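Local coordinates for protein metallopeptidase containing co-catalytic metalloactive site (PDB 3B2Y) that probably acts as a zinc-dependent metallocarboxypeptidase of the peptidase M14 family, and carries a nickel ion at its metal site in this crystal, at residues A[23-29]-A[108-114]; A[75-81]-A[170-174]; A[80-85]-A[253-257]. All coordinates share one frame. Numbering follows the deposited sequence.

Contact 1: residues A[23-29]-A[108-114]; sequences NDIDAFY and LVNPTGF
Two helix starts meet here, 23-29 entering helix 25-39 and 108-114 entering helix 111-115, with 353 Å² buried between them and no hydrogen bond across. Each helix opens with its own N-cap: Asp24 OD1 accepts from Ala27 N at 3.2 Å, Asn110 OD1 from Gly113 N at 3.0 Å. Before the first helix the backbone makes an inverse gamma turn centred on Asp24. The two segments lie closest at Asn23 and Phe114, whose CA atoms are 5.8 Å apart, and have opened to 9.6 Å between the CA atoms of Tyr29 and Leu108.

The main bump is Phe114, whose t rotamer (chi2 88°) sends its ring against the first turn of helix 25-39. Phe114 CE2 meets Ile25 CA edge-on at 3.9 Å, Phe114 CD2 is 3.9 Å from Ile25 CG1, and the ring edge points at the face of Phe28, also t, in an edge-to-face pair (centroids 5.4 Å, planes at 52°). Ile25, extended in tt, pushes CD1 into the hollow between Leu108 and Pro111, 4.0 Å from Leu108 CD2 and 3.6 Å from Pro111 CB. Leu108 CD2 also lies 3.8 Å from Phe28 CE2 and 3.9 Å from Tyr29 OH. Tyr29 OH is 3.7 Å from Pro111 CB and hydrogen-bonded to Ala53 O. Asn23 CB rests 3.3 Å from Phe114 O, while Asn23 ND2 hydrogen-bonds to Lys115 O.

Trp84 of helix 81-92 meets both phenylalanine rings, and Pro83 packs against them: hydrophobic packing of two helix starts beside helix 81-92 in the M14-type alpha/beta fold.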
loop_
_atom_site.group_PDB
_atom_site.type_symbol
_atom_site.label_atom_id
_atom_site.label_comp_id
_atom_site.label_asym_id
_atom_site.label_seq_id
_atom_site.Cartn_x
_atom_site.Cartn_y
_atom_site.Cartn_z
ATOM N N ASN A 23 -6.332 -15.118 -2.153
ATOM C CA ASN A 23 -7.500 -14.443 -2.714
ATOM C C ASN A 23 -8.765 -14.715 -1.921
ATOM O O ASN A 23 -9.869 -14.477 -2.431
ATOM C CB ASN A 23 -7.686 -14.755 -4.207
ATOM C CG ASN A 23 -8.098 -16.169 -4.442
ATOM O OD1 ASN A 23 -7.784 -17.033 -3.614
ATOM N ND2 ASN A 23 -8.796 -16.446 -5.546
ATOM N N ASP A 24 -8.597 -15.175 -0.675
ATOM C CA ASP A 24 -9.745 -15.532 0.170
ATOM C C ASP A 24 -10.219 -14.215 0.807
ATOM O O ASP A 24 -9.861 -13.831 1.936
ATOM C CB ASP A 24 -9.387 -16.593 1.191
ATOM C CG ASP A 24 -10.557 -17.072 1.961
ATOM O OD1 ASP A 24 -11.627 -16.427 1.882
ATOM O OD2 ASP A 24 -10.418 -18.138 2.615
ATOM N N ILE A 25 -11.036 -13.518 0.033
ATOM C CA ILE A 25 -11.425 -12.140 0.405
ATOM C C ILE A 25 -12.372 -12.122 1.622
ATOM O O ILE A 25 -12.323 -11.225 2.457
ATOM C CB ILE A 25 -12.040 -11.414 -0.829
ATOM C CG1 ILE A 25 -12.218 -9.928 -0.562
ATOM C CG2 ILE A 25 -13.337 -12.018 -1.251
ATOM C CD1 ILE A 25 -12.424 -9.073 -1.855
ATOM N N ASP A 26 -13.185 -13.173 1.793
ATOM C CA ASP A 26 -14.063 -13.228 2.950
ATOM C C ASP A 26 -13.266 -13.395 4.244
ATOM O O ASP A 26 -13.546 -12.742 5.223
ATOM C CB ASP A 26 -15.083 -14.373 2.816
ATOM C CG ASP A 26 -16.145 -14.095 1.711
ATOM O OD1 ASP A 26 -16.490 -12.910 1.450
ATOM O OD2 ASP A 26 -16.657 -15.068 1.128
ATOM N N ALA A 27 -12.255 -14.257 4.212
ATOM C CA ALA A 27 -11.346 -14.450 5.341
ATOM C C ALA A 27 -10.644 -13.144 5.628
ATOM O O ALA A 27 -10.513 -12.772 6.785
ATOM C CB ALA A 27 -10.310 -15.525 5.036
ATOM N N PHE A 28 -10.178 -12.482 4.573
ATOM C CA PHE A 28 -9.503 -11.179 4.748
ATOM C C PHE A 28 -10.382 -10.201 5.510
ATOM O O PHE A 28 -9.969 -9.648 6.551
ATOM C CB PHE A 28 -9.097 -10.596 3.395
ATOM C CG PHE A 28 -8.372 -9.284 3.503
ATOM C CD1 PHE A 28 -7.084 -9.222 3.963
ATOM C CD2 PHE A 28 -9.035 -8.113 3.206
ATOM C CE1 PHE A 28 -6.455 -8.020 4.066
ATOM C CE2 PHE A 28 -8.435 -6.907 3.305
ATOM C CZ PHE A 28 -7.164 -6.833 3.755
ATOM N N TYR A 29 -11.608 -10.011 5.022
ATOM C CA TYR A 29 -12.468 -9.025 5.644
ATOM C C TYR A 29 -12.761 -9.400 7.114
ATOM O O TYR A 29 -12.787 -8.529 7.983
ATOM C CB TYR A 29 -13.756 -8.871 4.840
ATOM C CG TYR A 29 -13.647 -7.940 3.659
ATOM C CD1 TYR A 29 -13.594 -6.562 3.839
ATOM C CD2 TYR A 29 -13.698 -8.405 2.359
ATOM C CE1 TYR A 29 -13.537 -5.669 2.748
ATOM C CE2 TYR A 29 -13.640 -7.498 1.261
ATOM C CZ TYR A 29 -13.550 -6.158 1.468
ATOM O OH TYR A 29 -13.471 -5.338 0.365
ATOM N N LEU A 108 -7.480 -2.177 1.047
ATOM C CA LEU A 108 -7.883 -2.941 -0.132
ATOM C C LEU A 108 -8.731 -2.107 -1.077
ATOM O O LEU A 108 -9.943 -2.063 -0.928
ATOM C CB LEU A 108 -8.652 -4.180 0.277
ATOM C CG LEU A 108 -9.118 -5.148 -0.836
ATOM C CD1 LEU A 108 -7.913 -5.517 -1.820
ATOM C CD2 LEU A 108 -9.818 -6.431 -0.240
ATOM N N VAL A 109 -8.091 -1.463 -2.045
ATOM C CA VAL A 109 -8.748 -0.546 -2.965
ATOM C C VAL A 109 -9.485 -1.266 -4.137
ATOM O O VAL A 109 -10.519 -0.793 -4.630
ATOM C CB VAL A 109 -7.712 0.423 -3.467
ATOM C CG1 VAL A 109 -8.207 1.241 -4.664
ATOM C CG2 VAL A 109 -7.213 1.307 -2.304
ATOM N N ASN A 110 -9.003 -2.457 -4.481
ATOM C CA ASN A 110 -9.474 -3.225 -5.617
ATOM C C ASN A 110 -9.983 -4.646 -5.193
ATOM O O ASN A 110 -9.354 -5.658 -5.421
ATOM C CB ASN A 110 -8.342 -3.382 -6.588
ATOM C CG ASN A 110 -8.733 -4.131 -7.862
ATOM O OD1 ASN A 110 -9.899 -4.405 -8.160
ATOM N ND2 ASN A 110 -7.707 -4.445 -8.648
ATOM N N PRO A 111 -11.098 -4.690 -4.490
ATOM C CA PRO A 111 -11.532 -6.046 -4.043
ATOM C C PRO A 111 -11.910 -6.995 -5.132
ATOM O O PRO A 111 -11.663 -8.199 -4.988
ATOM C CB PRO A 111 -12.771 -5.710 -3.206
ATOM C CG PRO A 111 -13.236 -4.383 -3.725
ATOM C CD PRO A 111 -11.951 -3.652 -3.951
ATOM N N THR A 112 -12.448 -6.524 -6.259
ATOM C CA THR A 112 -12.794 -7.471 -7.351
ATOM C C THR A 112 -11.530 -8.145 -7.995
ATOM O O THR A 112 -11.533 -9.342 -8.220
ATOM C CB THR A 112 -13.712 -6.858 -8.382
ATOM O OG1 THR A 112 -13.030 -5.862 -9.150
ATOM C CG2 THR A 112 -14.968 -6.290 -7.698
ATOM N N GLY A 113 -10.458 -7.374 -8.159
ATOM C CA GLY A 113 -9.168 -7.858 -8.629
ATOM C C GLY A 113 -8.520 -8.791 -7.607
ATOM O O GLY A 113 -7.957 -9.832 -7.981
ATOM N N PHE A 114 -8.596 -8.429 -6.331
ATOM C CA PHE A 114 -8.054 -9.213 -5.228
ATOM C C PHE A 114 -8.718 -10.615 -5.214
ATOM O O PHE A 114 -8.030 -11.606 -5.094
ATOM C CB PHE A 114 -8.258 -8.468 -3.929
ATOM C CG PHE A 114 -7.726 -9.154 -2.710
ATOM C CD1 PHE A 114 -6.408 -8.971 -2.307
ATOM C CD2 PHE A 114 -8.565 -9.903 -1.909
ATOM C CE1 PHE A 114 -5.935 -9.544 -1.127
ATOM C CE2 PHE A 114 -8.102 -10.480 -0.737
ATOM C CZ PHE A 114 -6.773 -10.292 -0.351
#

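Contact 2: residues A[75-81]-A[170-174]; sequences FHGEEAA and HEDVL. With NI (nickel (II) ion), chain C.
Metal coordination comes first. The loop 75-81, following strand 68-73, brings His76 and Glu79 to a nickel ion, and His170 near the end of strand 165-172 supplies the third side chain. His76 ND1 and His170 ND1 are each 2.2 Å from NI; Glu79 chelates it with OE1 at 2.1 Å and OE2 at 2.2 Å, and water 2 (2.3 Å) and water 3 (1.8 Å) fill two more positions. A type I turn from His76 to Glu79, with Glu79 N bonded to His76 O at 3.0 Å, brings both loop ligands to the metal. His76, Glu79 and His170 all take m for chi1, and Glu79 continues t at chi2. His76 NE2 is hydrogen-bonded to Asn126 OD1.

This His-x-x-Glu pair with a later histidine is the M14 carboxypeptidase metal site, which in the family normally holds zinc; Glu246, the predicted proton donor/acceptor, packs against His170.

Backbone-to-carboxylate hydrogen bonds tie the segments together where Glu79 and Glu171 come closest, CA to CA 5.0 Å. Glu171 N donates to the ligand oxygen Glu79 OE1 (3.2 Å), and Ala81 N donates to Glu171 OE2 (3.0 Å), while Glu171 OE1 forms a salt bridge with Arg256. Arg119 pairs with Glu78 and also bonds Glu79 OE2.

Two waters add further links. Water 2 is hydrogen-bonded to Glu171 O at 2.7 Å, joining metal to strand; water 1 lies 3.0 Å from each of Glu78 OE2, Glu171 O and Val173 N, accepting from the last.

Van der Waals contact is slight: Glu78 CG lies 3.9 Å from Val173 CB, and Phe75 CB sits 4.1 Å from His170 CE1.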
loop_
_atom_site.group_PDB
_atom_site.type_symbol
_atom_site.label_atom_id
_atom_site.label_comp_id
_atom_site.label_asym_id
_atom_site.label_seq_id
_atom_site.Cartn_x
_atom_site.Cartn_y
_atom_site.Cartn_z
ATOM N N PHE A 75 -4.254 -2.078 -4.555
ATOM C CA PHE A 75 -4.698 -1.468 -5.818
ATOM C C PHE A 75 -4.674 -2.534 -6.947
ATOM O O PHE A 75 -5.453 -2.431 -7.891
ATOM C CB PHE A 75 -3.755 -0.312 -6.212
ATOM C CG PHE A 75 -4.039 0.964 -5.478
ATOM C CD1 PHE A 75 -3.535 1.192 -4.206
ATOM C CD2 PHE A 75 -4.862 1.919 -6.053
ATOM C CE1 PHE A 75 -3.877 2.370 -3.517
ATOM C CE2 PHE A 75 -5.169 3.117 -5.391
ATOM C CZ PHE A 75 -4.718 3.332 -4.130
ATOM N N HIS A 76 -3.700 -3.475 -6.885
ATOM C CA HIS A 76 -3.498 -4.470 -7.924
ATOM C C HIS A 76 -3.742 -5.837 -7.323
ATOM O O HIS A 76 -3.127 -6.222 -6.327
ATOM C CB HIS A 76 -2.115 -4.340 -8.538
ATOM C CG HIS A 76 -1.906 -3.047 -9.250
ATOM N ND1 HIS A 76 -0.762 -2.312 -9.128
ATOM C CD2 HIS A 76 -2.723 -2.326 -10.063
ATOM C CE1 HIS A 76 -0.846 -1.221 -9.870
ATOM N NE2 HIS A 76 -2.027 -1.202 -10.446
ATOM N N GLY A 77 -4.685 -6.564 -7.893
ATOM C CA GLY A 77 -5.134 -7.782 -7.256
ATOM C C GLY A 77 -4.183 -8.941 -7.223
ATOM O O GLY A 77 -4.306 -9.815 -6.383
ATOM N N GLU A 78 -3.215 -8.948 -8.120
ATOM C CA GLU A 78 -2.162 -9.976 -8.092
ATOM C C GLU A 78 -1.122 -9.666 -6.978
ATOM O O GLU A 78 -0.280 -10.503 -6.684
ATOM C CB GLU A 78 -1.503 -10.146 -9.470
ATOM C CG GLU A 78 -0.332 -9.269 -9.894
ATOM C CD GLU A 78 -0.728 -7.869 -10.247
ATOM O OE1 GLU A 78 -1.787 -7.454 -9.753
ATOM O OE2 GLU A 78 0.021 -7.161 -10.977
ATOM N N GLU A 79 -1.174 -8.456 -6.414
ATOM C CA GLU A 79 -0.195 -7.990 -5.414
ATOM C C GLU A 79 -0.687 -8.224 -3.984
ATOM O O GLU A 79 -0.728 -7.319 -3.172
ATOM C CB GLU A 79 0.102 -6.507 -5.683
ATOM C CG GLU A 79 0.730 -6.356 -7.070
ATOM C CD GLU A 79 1.018 -4.908 -7.511
ATOM O OE1 GLU A 79 0.915 -4.006 -6.664
ATOM O OE2 GLU A 79 1.263 -4.718 -8.756
ATOM N N ALA A 80 -1.075 -9.473 -3.702
ATOM C CA ALA A 80 -1.847 -9.839 -2.501
ATOM C C ALA A 80 -1.081 -9.733 -1.167
ATOM O O ALA A 80 -1.695 -9.579 -0.075
ATOM C CB ALA A 80 -2.481 -11.249 -2.674
ATOM N N ALA A 81 0.249 -9.749 -1.227
ATOM C CA ALA A 81 1.067 -9.572 -0.032
ATOM C C ALA A 81 0.915 -8.222 0.642
ATOM O O ALA A 81 1.227 -8.063 1.834
ATOM C CB ALA A 81 2.609 -9.822 -0.334
ATOM N N HIS A 170 2.929 -2.193 -2.746
ATOM C CA HIS A 170 2.808 -2.974 -3.949
ATOM C C HIS A 170 3.734 -4.202 -4.067
ATOM O O HIS A 170 4.627 -4.479 -3.247
ATOM C CB HIS A 170 3.064 -2.052 -5.165
ATOM C CG HIS A 170 1.960 -1.048 -5.412
ATOM N ND1 HIS A 170 1.178 -1.044 -6.556
ATOM C CD2 HIS A 170 1.553 0.010 -4.678
ATOM C CE1 HIS A 170 0.300 -0.055 -6.477
ATOM N NE2 HIS A 170 0.519 0.611 -5.357
ATOM N N GLU A 171 3.536 -4.931 -5.144
ATOM C CA GLU A 171 4.441 -5.998 -5.473
ATOM C C GLU A 171 4.725 -5.968 -6.953
ATOM O O GLU A 171 3.903 -5.539 -7.760
ATOM C CB GLU A 171 3.871 -7.367 -5.127
ATOM C CG GLU A 171 3.294 -7.588 -3.713
ATOM C CD GLU A 171 3.341 -9.079 -3.333
ATOM O OE1 GLU A 171 4.447 -9.533 -2.934
ATOM O OE2 GLU A 171 2.272 -9.782 -3.399
ATOM N N ASP A 172 5.860 -6.492 -7.308
ATOM C CA ASP A 172 6.204 -6.673 -8.704
ATOM C C ASP A 172 6.212 -8.185 -8.944
ATOM O O ASP A 172 7.177 -8.904 -8.594
ATOM C CB ASP A 172 7.521 -6.000 -9.006
ATOM C CG ASP A 172 7.822 -5.944 -10.511
ATOM O OD1 ASP A 172 7.410 -6.887 -11.218
ATOM O OD2 ASP A 172 8.475 -4.965 -10.956
ATOM N N VAL A 173 5.156 -8.660 -9.596
ATOM C CA VAL A 173 4.785 -10.092 -9.508
ATOM C C VAL A 173 5.802 -11.038 -10.108
ATOM O O VAL A 173 5.940 -12.176 -9.666
ATOM C CB VAL A 173 3.354 -10.360 -10.109
ATOM C CG1 VAL A 173 3.348 -10.151 -11.623
ATOM C CG2 VAL A 173 2.882 -11.758 -9.776
ATOM N N LEU A 174 6.508 -10.572 -11.117
ATOM C CA LEU A 174 7.463 -11.403 -11.809
ATOM C C LEU A 174 8.893 -11.249 -11.278
ATOM O O LEU A 174 9.814 -11.998 -11.662
ATOM C CB LEU A 174 7.361 -11.085 -13.316
ATOM C CG LEU A 174 6.035 -11.306 -14.021
ATOM C CD1 LEU A 174 6.204 -11.181 -15.537
ATOM C CD2 LEU A 174 5.371 -12.649 -13.669
HETATM NI NI NI C . 1.219 -2.590 -8.171
HETATM O O HOH W 1 2.936 -6.839 -10.338
HETATM O O HOH W 2 3.442 -3.004 -8.600
HETATM O O HOH W 3 1.999 -1.670 -9.525
#

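Contact 3: residues A[80-85]-A[253-257]; sequences AAGPWG and FDRRV
Ala81, with 70 Å² covered, points its CB at helix 253-271, 3.5 Å from Arg256 CB and 4.1 Å from Phe253 CE1. The short axes of 81-85 and 253-257 pass 8.9 Å apart with a signed crossing angle of -57°.

Phe253 (58 Å²), in rotamer t with chi2 72°, lays its ring along the start of helix 81-92: CE1 is 3.6 Å from Ala81 N, and CZ is 3.8 Å from Trp84 CD1. Its edge faces the five-membered ring of Trp84 (m) in an offset edge-to-face pair, centroids 5.8 Å apart and planes at 75°. Both helices flank the central mixed sheet of the alpha/beta fold.

Val257 (57 Å², chi1 t) sits one turn on, its CG2 4.1 Å from Trp84 CB and its CG1 3.8 Å from Trp84 O. Beside it the backbones come closest: CA of Gly85 and CA of Val257 are 4.3 Å apart, and Gly85 CA lies 3.6 Å from Val257 O.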
loop_
_atom_site.group_PDB
_atom_site.type_symbol
_atom_site.label_atom_id
_atom_site.label_comp_id
_atom_site.label_asym_id
_atom_site.label_seq_id
_atom_site.Cartn_x
_atom_site.Cartn_y
_atom_site.Cartn_z
ATOM N N ALA A 80 -1.075 -9.473 -3.702
ATOM C CA ALA A 80 -1.847 -9.839 -2.501
ATOM C C ALA A 80 -1.081 -9.733 -1.167
ATOM O O ALA A 80 -1.695 -9.579 -0.075
ATOM C CB ALA A 80 -2.481 -11.249 -2.674
ATOM N N ALA A 81 0.249 -9.749 -1.227
ATOM C CA ALA A 81 1.067 -9.572 -0.032
ATOM C C ALA A 81 0.915 -8.222 0.642
ATOM O O ALA A 81 1.227 -8.063 1.834
ATOM C CB ALA A 81 2.609 -9.822 -0.334
ATOM N N GLY A 82 0.468 -7.223 -0.112
ATOM C CA GLY A 82 0.190 -5.926 0.492
ATOM C C GLY A 82 -0.943 -5.949 1.532
ATOM O O GLY A 82 -0.731 -5.666 2.704
ATOM N N PRO A 83 -2.170 -6.255 1.096
ATOM C CA PRO A 83 -3.280 -6.224 2.040
ATOM C C PRO A 83 -3.067 -7.233 3.187
ATOM O O PRO A 83 -3.306 -6.893 4.349
ATOM C CB PRO A 83 -4.485 -6.551 1.174
ATOM C CG PRO A 83 -4.039 -6.195 -0.179
ATOM C CD PRO A 83 -2.635 -6.586 -0.252
ATOM N N TRP A 84 -2.535 -8.432 2.890
ATOM C CA TRP A 84 -2.234 -9.380 3.982
ATOM C C TRP A 84 -1.062 -8.879 4.878
ATOM O O TRP A 84 -1.064 -9.133 6.081
ATOM C CB TRP A 84 -1.974 -10.818 3.490
ATOM C CG TRP A 84 -3.166 -11.472 2.874
ATOM C CD1 TRP A 84 -3.405 -11.614 1.577
ATOM C CD2 TRP A 84 -4.265 -12.053 3.566
ATOM N NE1 TRP A 84 -4.590 -12.274 1.369
ATOM C CE2 TRP A 84 -5.141 -12.567 2.589
ATOM C CE3 TRP A 84 -4.600 -12.194 4.925
ATOM C CZ2 TRP A 84 -6.344 -13.138 2.921
ATOM C CZ3 TRP A 84 -5.791 -12.807 5.262
ATOM C CH2 TRP A 84 -6.637 -13.312 4.260
ATOM N N GLY A 85 -0.094 -8.177 4.261
ATOM C CA GLY A 85 0.999 -7.491 4.969
ATOM C C GLY A 85 0.449 -6.494 5.964
ATOM O O GLY A 85 0.899 -6.437 7.125
ATOM N N PHE A 253 5.419 -16.269 -0.260
ATOM C CA PHE A 253 4.328 -15.384 0.060
ATOM C C PHE A 253 4.426 -14.888 1.478
ATOM O O PHE A 253 4.314 -13.713 1.725
ATOM C CB PHE A 253 2.969 -16.078 -0.161
ATOM C CG PHE A 253 1.798 -15.161 0.017
ATOM C CD1 PHE A 253 1.515 -14.189 -0.927
ATOM C CD2 PHE A 253 1.036 -15.202 1.175
ATOM C CE1 PHE A 253 0.458 -13.325 -0.758
ATOM C CE2 PHE A 253 -0.032 -14.327 1.354
ATOM C CZ PHE A 253 -0.312 -13.388 0.407
ATOM N N ASP A 254 4.640 -15.797 2.414
ATOM C CA ASP A 254 4.674 -15.386 3.819
ATOM C C ASP A 254 5.873 -14.475 4.142
ATOM O O ASP A 254 5.762 -13.558 4.955
ATOM C CB ASP A 254 4.550 -16.606 4.736
ATOM C CG ASP A 254 3.086 -17.136 4.822
ATOM O OD1 ASP A 254 2.121 -16.349 4.578
ATOM O OD2 ASP A 254 2.904 -18.346 5.126
ATOM N N ARG A 255 6.983 -14.674 3.455
ATOM C CA ARG A 255 8.082 -13.725 3.546
ATOM C C ARG A 255 7.707 -12.350 2.967
ATOM O O ARG A 255 8.212 -11.311 3.412
ATOM C CB ARG A 255 9.297 -14.267 2.793
ATOM C CG ARG A 255 10.610 -13.683 3.217
ATOM C CD ARG A 255 11.786 -14.593 2.850
ATOM N NE ARG A 255 13.045 -13.961 3.238
ATOM C CZ ARG A 255 13.516 -13.923 4.481
ATOM N NH1 ARG A 255 12.853 -14.482 5.487
ATOM N NH2 ARG A 255 14.665 -13.308 4.724
ATOM N N ARG A 256 6.870 -12.331 1.937
ATOM C CA ARG A 256 6.450 -11.051 1.361
ATOM C C ARG A 256 5.533 -10.328 2.301
ATOM O O ARG A 256 5.665 -9.134 2.443
ATOM C CB ARG A 256 5.744 -11.237 0.007
ATOM C CG ARG A 256 6.745 -11.465 -1.170
ATOM C CD ARG A 256 6.247 -12.534 -2.121
ATOM N NE ARG A 256 4.935 -12.201 -2.640
ATOM C CZ ARG A 256 4.138 -13.064 -3.267
ATOM N NH1 ARG A 256 4.546 -14.294 -3.498
ATOM N NH2 ARG A 256 2.919 -12.726 -3.617
ATOM N N VAL A 257 4.716 -11.090 3.010
ATOM C CA VAL A 257 3.804 -10.560 4.022
ATOM C C VAL A 257 4.621 -9.933 5.116
ATOM O O VAL A 257 4.368 -8.781 5.487
ATOM C CB VAL A 257 2.877 -11.672 4.566
ATOM C CG1 VAL A 257 2.113 -11.178 5.782
ATOM C CG2 VAL A 257 1.894 -12.149 3.440
#

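All three contacts are buried, but contacts 2 and 3 centre about 10 and 11 Å from the middle of the chain and contact 1 about 14 Å out. Contact 2, at the C-terminal end of strand 165-172 and the loop after strand 68-73, is polar and metal-bound; contacts 1 and 3 are mainly apolar, with no hydrogen bond across either, and each includes an edge-to-face aromatic pair. Contacts 2 and 3 share Ala80 and Ala81, where the metal loop leads into helix 81-92, and Arg256 NE forms a 2.7 Å salt bridge with Glu171 OE1. Trp84 NE1 of contact 3 lies 3.4 Å from Phe114 CZ of contact 1, whose Asn110 ND2 is 3.1 Å from Phe75 O in the metal loop.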